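Local coordinates for uncharacterized protein (Peptoclostridium difficile 630, PDB 4YCS), which is of unknown function but, as a putative lipoprotein of the PnrA-like substrate-binding family, may capture a small solute for an ABC transporter, at residues L30-A35 and G121-K126; M82-Y87 and S104-I109. All coordinates share one frame; numbering follows the deposited sequence.

Contact 1: residues L30-A35 and G121-K126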
ATOM      1  N   LEU A  30       2.931 -10.646  -4.408  1.00 39.56           N
ATOM      2  CA  LEU A  30       3.700 -11.775  -3.929  1.00 40.77           C
ATOM      3  C   LEU A  30       4.282 -11.443  -2.570  1.00 43.03           C
ATOM      4  O   LEU A  30       4.284 -12.285  -1.652  1.00 41.88           O
ATOM      5  CB  LEU A  30       4.850 -12.071  -4.883  1.00 45.22           C
ATOM      6  CG  LEU A  30       5.869 -13.146  -4.455  1.00 50.57           C
ATOM      7  CD1 LEU A  30       5.216 -14.533  -4.316  1.00 50.59           C
ATOM      8  CD2 LEU A  30       7.084 -13.205  -5.409  1.00 51.63           C
ATOM      9  N   ALA A  31       4.802 -10.222  -2.445  1.00 41.15           N
ATOM     10  CA  ALA A  31       5.360  -9.747  -1.180  1.00 41.23           C
ATOM     11  C   ALA A  31       4.335  -9.835  -0.024  1.00 40.45           C
ATOM     12  O   ALA A  31       4.678 -10.223   1.104  1.00 40.09           O
ATOM     13  CB  ALA A  31       5.837  -8.337  -1.351  1.00 42.18           C
ATOM     14  N   LEU A  32       3.089  -9.480  -0.345  1.00 39.87           N
ATOM     15  CA  LEU A  32       1.997  -9.453   0.629  1.00 39.76           C
ATOM     16  C   LEU A  32       1.640 -10.878   1.020  1.00 39.41           C
ATOM     17  O   LEU A  32       1.608 -11.220   2.210  1.00 41.71           O
ATOM     18  CB  LEU A  32       0.786  -8.721   0.065  1.00 38.84           C
ATOM     19  CG  LEU A  32      -0.430  -8.533   1.001  1.00 38.69           C
ATOM     20  CD1 LEU A  32      -0.031  -7.774   2.247  1.00 38.67           C
ATOM     21  CD2 LEU A  32      -1.568  -7.796   0.304  1.00 39.12           C
ATOM     22  N   ASN A  33       1.468 -11.718   0.025  1.00 39.10           N
ATOM     23  CA  ASN A  33       1.289 -13.139   0.264  1.00 45.16           C
ATOM     24  C   ASN A  33       2.401 -13.810   1.085  1.00 44.82           C
ATOM     25  O   ASN A  33       2.118 -14.638   1.950  1.00 43.86           O
ATOM     26  CB  ASN A  33       1.060 -13.871  -1.035  1.00 50.29           C
ATOM     27  CG  ASN A  33       0.131 -15.047  -0.854  1.00 62.77           C
ATOM     28  OD1 ASN A  33       0.582 -16.181  -0.747  1.00 65.03           O
ATOM     29  ND2 ASN A  33      -1.181 -14.774  -0.761  1.00 62.22           N
ATOM     30  N   ASN A  34       3.652 -13.425   0.842  1.00 41.68           N
ATOM     31  CA  ASN A  34       4.797 -13.946   1.593  1.00 43.84           C
ATOM     32  C   ASN A  34       4.792 -13.478   3.052  1.00 42.88           C
ATOM     33  O   ASN A  34       5.097 -14.235   3.975  1.00 43.36           O
ATOM     34  CB  ASN A  34       6.127 -13.499   0.942  1.00 46.33           C
ATOM     35  CG  ASN A  34       6.480 -14.281  -0.337  1.00 51.65           C
ATOM     36  OD1 ASN A  34       6.133 -15.431  -0.495  1.00 45.54           O
ATOM     37  ND2 ASN A  34       7.216 -13.632  -1.241  1.00 54.83           N
ATOM     38  N   ALA A  35       4.460 -12.217   3.257  1.00 41.19           N
ATOM     39  CA  ALA A  35       4.330 -11.691   4.604  1.00 41.81           C
ATOM     40  C   ALA A  35       3.264 -12.463   5.383  1.00 40.72           C
ATOM     41  O   ALA A  35       3.482 -12.811   6.531  1.00 40.90           O
ATOM     42  CB  ALA A  35       4.006 -10.214   4.563  1.00 41.62           C
ATOM     43  N   GLY A 121       9.370  -7.838   4.574  1.00 38.32           N
ATOM     44  CA  GLY A 121      10.050  -7.580   5.810  1.00 39.06           C
ATOM     45  C   GLY A 121       9.464  -6.358   6.475  1.00 37.49           C
ATOM     46  O   GLY A 121       9.214  -6.339   7.680  1.00 35.46           O
ATOM     47  N   LEU A 122       9.245  -5.337   5.660  1.00 29.17           N
ATOM     48  CA  LEU A 122       8.695  -4.076   6.187  1.00 31.86           C
ATOM     49  C   LEU A 122       7.323  -4.313   6.795  1.00 32.12           C
ATOM     50  O   LEU A 122       7.009  -3.782   7.838  1.00 31.77           O
ATOM     51  CB  LEU A 122       8.602  -3.052   5.083  1.00 35.35           C
ATOM     52  CG  LEU A 122       8.094  -1.732   5.596  1.00 38.34           C
ATOM     53  CD1 LEU A 122       9.239  -0.792   5.907  1.00 43.05           C
ATOM     54  CD2 LEU A 122       7.142  -1.147   4.595  1.00 42.10           C
ATOM     55  N   ILE A 123       6.513  -5.139   6.138  1.00 33.60           N
ATOM     56  CA  ILE A 123       5.165  -5.403   6.583  1.00 33.30           C
ATOM     57  C   ILE A 123       5.292  -6.120   7.937  1.00 34.96           C
ATOM     58  O   ILE A 123       4.600  -5.789   8.908  1.00 32.42           O
ATOM     59  CB  ILE A 123       4.392  -6.232   5.516  1.00 35.42           C
ATOM     60  CG1 ILE A 123       4.210  -5.399   4.205  1.00 36.03           C
ATOM     61  CG2 ILE A 123       3.049  -6.650   6.054  1.00 35.38           C
ATOM     62  CD1 ILE A 123       3.787  -6.135   2.942  1.00 38.51           C
ATOM     63  N   ALA A 124       6.169  -7.118   8.002  1.00 35.40           N
ATOM     64  CA  ALA A 124       6.389  -7.866   9.246  1.00 36.03           C
ATOM     65  C   ALA A 124       6.809  -6.978  10.404  1.00 35.60           C
ATOM     66  O   ALA A 124       6.323  -7.108  11.524  1.00 37.70           O
ATOM     67  CB  ALA A 124       7.434  -8.937   9.029  1.00 40.03           C
ATOM     68  N   GLY A 125       7.735  -6.078  10.136  1.00 34.04           N
ATOM     69  CA  GLY A 125       8.215  -5.172  11.163  1.00 30.66           C
ATOM     70  C   GLY A 125       7.125  -4.229  11.595  1.00 32.91           C
ATOM     71  O   GLY A 125       6.989  -3.955  12.772  1.00 34.06           O
ATOM     72  N   LYS A 126       6.342  -3.714  10.656  1.00 33.45           N
ATOM     73  CA  LYS A 126       5.211  -2.830  11.043  1.00 37.74           C
ATOM     74  C   LYS A 126       4.123  -3.531  11.848  1.00 37.82           C
ATOM     75  O   LYS A 126       3.493  -2.911  12.675  1.00 41.59           O
ATOM     76  CB  LYS A 126       4.563  -2.171   9.819  1.00 40.05           C
ATOM     77  CG  LYS A 126       5.508  -1.172   9.163  1.00 46.78           C
ATOM     78  CD  LYS A 126       4.827  -0.299   8.154  1.00 53.14           C
ATOM     79  CE  LYS A 126       4.718   1.122   8.664  1.00 63.08           C
ATOM     80  NZ  LYS A 126       6.032   1.813   8.559  1.00 69.86           N
TER
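Ile123 reaches from one helix to a neighbouring one and touches it at two levels, Ala35 with its root and Leu32 with its tip. Its CB already lies 4.1 Å from Ala35 CB, since both bonds leaving the main chain are directed into the gap between the helices. The CG2 branch is placed opposite the backbone N and stays beside the same alanine, with Ile123 CG2 4.0 Å from Ala35 CB. The other branch starts next to the backbone N (chi1 -65°) and continues almost fully extended (chi2 165°). CG1 therefore serves as a spacer, carrying the terminal methyl back toward the preceding turn of helix 22-38. There Ile123 CD1 meets Leu32 CD1 at 4.2 Å, a methyl-to-methyl approach, while remaining 4.4 Å from Ala35 CB. Leu32 itself leaves its helix at an angle to this gap, and only the CD1 branch turns to meet the isoleucine.

The two segments are nearest at Ala35 and Ala124, where Ala35 CA to Ala124 CA is 6.4 Å, consistent with the small side chains there. The contact is wholly apolar and modest in extent, burying 142 Å² over both segments, and its distances are those of ordinary van der Waals packing. Leu32 also rests on Val10 and Met12 of strand 8-15, so the same side chain touches both the sheet and Ile123. Helix 118-127, the last of the chain, is thus packed beside helix 22-38, which meets strand 8-15 of the parallel sheet through Leu32.

Contact 2: residues M82-Y87 and S104-I109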
HETATM    1  N   MSE A  82      -3.432  13.448   0.264  1.00 46.64           N
HETATM    2  CA  MSE A  82      -4.704  14.075   0.665  1.00 50.23           C
HETATM    3  C   MSE A  82      -5.434  13.311   1.764  1.00 46.55           C
HETATM    4  O   MSE A  82      -5.915  13.912   2.732  1.00 43.86           O
HETATM    5  CB  MSE A  82      -5.606  14.153  -0.575  1.00 55.33           C
HETATM    6  CG  MSE A  82      -6.886  14.976  -0.369  1.00 68.65           C
HETATM    7 SE   MSE A  82      -8.175  14.704  -1.865  0.77 88.61          SE
HETATM    8  CE  MSE A  82      -9.592  13.848  -0.775  1.00 83.38           C
ATOM      9  N   VAL A  83      -5.558  11.985   1.615  1.00 40.31           N
ATOM     10  CA  VAL A  83      -6.339  11.203   2.559  1.00 39.27           C
ATOM     11  C   VAL A  83      -5.547  10.952   3.860  1.00 36.38           C
ATOM     12  O   VAL A  83      -6.091  10.931   4.938  1.00 35.72           O
ATOM     13  CB  VAL A  83      -6.811   9.903   1.909  1.00 39.02           C
ATOM     14  CG1 VAL A  83      -7.527   9.013   2.925  1.00 40.43           C
ATOM     15  CG2 VAL A  83      -7.727  10.200   0.729  1.00 40.24           C
ATOM     16  N   ALA A  84      -4.253  10.761   3.742  1.00 36.05           N
ATOM     17  CA  ALA A  84      -3.420  10.551   4.894  1.00 37.94           C
ATOM     18  C   ALA A  84      -3.445  11.699   5.906  1.00 40.64           C
ATOM     19  O   ALA A  84      -3.239  11.467   7.104  1.00 42.01           O
ATOM     20  CB  ALA A  84      -1.993  10.286   4.448  1.00 39.63           C
ATOM     21  N   LYS A  85      -3.633  12.927   5.419  1.00 40.95           N
ATOM     22  CA  LYS A  85      -3.832  14.088   6.289  1.00 45.27           C
ATOM     23  C   LYS A  85      -5.080  13.950   7.149  1.00 43.06           C
ATOM     24  O   LYS A  85      -5.096  14.492   8.267  1.00 43.09           O
ATOM     25  CB  LYS A  85      -3.989  15.366   5.454  1.00 52.25           C
ATOM     26  CG  LYS A  85      -2.722  15.856   4.782  1.00 59.78           C
ATOM     27  CD  LYS A  85      -2.978  17.251   4.192  1.00 69.65           C
ATOM     28  CE  LYS A  85      -2.001  17.608   3.082  1.00 75.66           C
ATOM     29  NZ  LYS A  85      -0.730  18.136   3.650  1.00 82.15           N
ATOM     30  N   LYS A  86      -6.112  13.240   6.644  1.00 38.60           N
ATOM     31  CA  LYS A  86      -7.414  13.156   7.339  1.00 39.11           C
ATOM     32  C   LYS A  86      -7.433  12.010   8.371  1.00 36.30           C
ATOM     33  O   LYS A  86      -8.359  11.916   9.197  1.00 34.09           O
ATOM     34  CB  LYS A  86      -8.569  12.967   6.332  1.00 41.40           C
ATOM     35  CG  LYS A  86      -8.709  14.047   5.266  1.00 49.30           C
ATOM     36  CD  LYS A  86      -9.973  13.884   4.401  1.00 55.53           C
ATOM     37  CE  LYS A  86      -9.934  12.635   3.521  1.00 65.78           C
ATOM     38  NZ  LYS A  86     -10.840  12.627   2.319  1.00 75.63           N
ATOM     39  N   TYR A  87      -6.417  11.136   8.334  1.00 33.87           N
ATOM     40  CA  TYR A  87      -6.361   9.997   9.240  1.00 31.40           C
ATOM     41  C   TYR A  87      -4.945   9.850   9.803  1.00 34.54           C
ATOM     42  O   TYR A  87      -4.188   8.969   9.355  1.00 31.91           O
ATOM     43  CB  TYR A  87      -6.837   8.709   8.501  1.00 29.03           C
ATOM     44  CG  TYR A  87      -8.225   8.789   7.982  1.00 28.49           C
ATOM     45  CD1 TYR A  87      -9.295   8.540   8.796  1.00 29.47           C
ATOM     46  CD2 TYR A  87      -8.489   9.206   6.682  1.00 31.18           C
ATOM     47  CE1 TYR A  87     -10.604   8.680   8.348  1.00 29.79           C
ATOM     48  CE2 TYR A  87      -9.800   9.305   6.192  1.00 30.03           C
ATOM     49  CZ  TYR A  87     -10.851   9.045   7.050  1.00 32.56           C
ATOM     50  OH  TYR A  87     -12.140   9.106   6.634  1.00 29.42           O
ATOM     51  N   SER A 104       4.379  11.955   7.753  1.00 52.20           N
ATOM     52  CA  SER A 104       4.810  11.156   8.890  1.00 53.55           C
ATOM     53  C   SER A 104       4.159   9.748   8.928  1.00 50.76           C
ATOM     54  O   SER A 104       4.721   8.834   9.541  1.00 50.04           O
ATOM     55  CB  SER A 104       4.508  11.902  10.201  1.00 54.36           C
ATOM     56  OG  SER A 104       3.129  12.188  10.315  1.00 56.80           O
ATOM     57  N   ASN A 105       2.983   9.594   8.309  1.00 46.10           N
ATOM     58  CA  ASN A 105       2.275   8.297   8.305  1.00 42.95           C
ATOM     59  C   ASN A 105       2.396   7.548   6.972  1.00 42.30           C
ATOM     60  O   ASN A 105       1.641   6.597   6.725  1.00 40.04           O
ATOM     61  CB  ASN A 105       0.792   8.445   8.753  1.00 40.20           C
ATOM     62  CG  ASN A 105      -0.017   9.374   7.879  1.00 40.65           C
ATOM     63  OD1 ASN A 105       0.499  10.069   7.014  1.00 41.86           O
ATOM     64  ND2 ASN A 105      -1.295   9.388   8.108  1.00 42.55           N
ATOM     65  N   ILE A 106       3.323   7.975   6.110  1.00 41.34           N
ATOM     66  CA  ILE A 106       3.498   7.324   4.819  1.00 44.64           C
ATOM     67  C   ILE A 106       4.934   6.882   4.640  1.00 46.08           C
ATOM     68  O   ILE A 106       5.842   7.700   4.660  1.00 50.09           O
ATOM     69  CB  ILE A 106       3.071   8.193   3.615  1.00 44.01           C
ATOM     70  CG1 ILE A 106       1.609   8.621   3.729  1.00 45.00           C
ATOM     71  CG2 ILE A 106       3.315   7.441   2.330  1.00 44.99           C
ATOM     72  CD1 ILE A 106       1.059   9.413   2.537  1.00 45.24           C
ATOM     73  N   THR A 107       5.127   5.574   4.437  1.00 46.80           N
ATOM     74  CA  THR A 107       6.453   4.989   4.159  1.00 45.87           C
ATOM     75  C   THR A 107       6.535   4.734   2.686  1.00 45.24           C
ATOM     76  O   THR A 107       5.634   4.123   2.106  1.00 42.20           O
ATOM     77  CB  THR A 107       6.651   3.655   4.899  1.00 47.44           C
ATOM     78  OG1 THR A 107       6.476   3.863   6.291  1.00 50.81           O
ATOM     79  CG2 THR A 107       8.030   3.095   4.671  1.00 48.51           C
ATOM     80  N   SER A 108       7.624   5.196   2.070  1.00 45.18           N
ATOM     81  CA  SER A 108       7.865   5.015   0.675  1.00 47.43           C
ATOM     82  C   SER A 108       8.747   3.781   0.458  1.00 45.94           C
ATOM     83  O   SER A 108       9.664   3.540   1.197  1.00 49.57           O
ATOM     84  CB  SER A 108       8.573   6.258   0.085  1.00 51.70           C
ATOM     85  OG  SER A 108       7.676   7.320  -0.173  1.00 51.64           O
ATOM     86  N   ILE A 109       8.460   3.019  -0.578  1.00 46.35           N
ATOM     87  CA  ILE A 109       9.227   1.826  -0.923  1.00 48.74           C
ATOM     88  C   ILE A 109       9.573   1.883  -2.413  1.00 48.00           C
ATOM     89  O   ILE A 109       8.708   2.013  -3.263  1.00 47.87           O
ATOM     90  CB  ILE A 109       8.402   0.529  -0.731  1.00 50.73           C
ATOM     91  CG1 ILE A 109       7.793   0.408   0.683  1.00 50.25           C
ATOM     92  CG2 ILE A 109       9.246  -0.689  -1.094  1.00 50.95           C
ATOM     93  CD1 ILE A 109       8.822   0.369   1.771  1.00 55.48           C
TER
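Asn105 ND2 donates to the main-chain O of Ala84 over 3.0 Å, with an N-H...O angle of 160°. The acceptor lies close to the plane of the asparagine amide, although the donor itself is tilted 29° from the carbonyl plane of Ala84. Two further carbonyls surround the same nitrogen: that of Gln90 accepts a weak hydrogen bond, and Tyr87 O stands 3.2 Å from Asn105 ND2. Placing CG between the backbone N and the carbonyl carbon (chi1 59°) brings the amide up to the Ala84 carbonyl, near the C-terminal part of helix 77-84, and its other arm, OD1, comes to 3.6 Å from Ala84 CB. That methyl is shared with the next residue: Ile106 CD1 meets Ala84 CB at 3.7 Å. A polar and an apolar grip thus fall on one small residue.

Phe92 of strand 91-95 touches both Ala84 and Asn105, and that strand pairs by backbone hydrogen bonds with the chain from Asn105 onward. Helix 77-84, which links strands 68-72 and 91-95, is met here by the start of strand 106-109. The parallel sheet, with strand order 2-1-3-4-5, is Rossmann-like, consistent with the periplasmic-binding-protein clan.

Overall arrangement
Both contacts are buried and of nearly equal size, yet they share no secondary-structure element. Contact 1 joins two helices by aliphatic side chains alone. Contact 2 joins the C-terminal part of a helix to the start of strand 106-109, where an asparagine amide donates to the Ala84 carbonyl and a small apolar contact adds to it. Their centres lie about 19 Å apart, and along the chain contact 2 is nested within the loop that contact 1 closes. Segments 104-109 and 121-126 nevertheless touch directly: Lys126 NZ probably hydrogen-bonds Thr107 OG1 (3.1 Å), and Leu122 packs on Ile109. The final helix thereby connects strand 106-109 with helix 22-38.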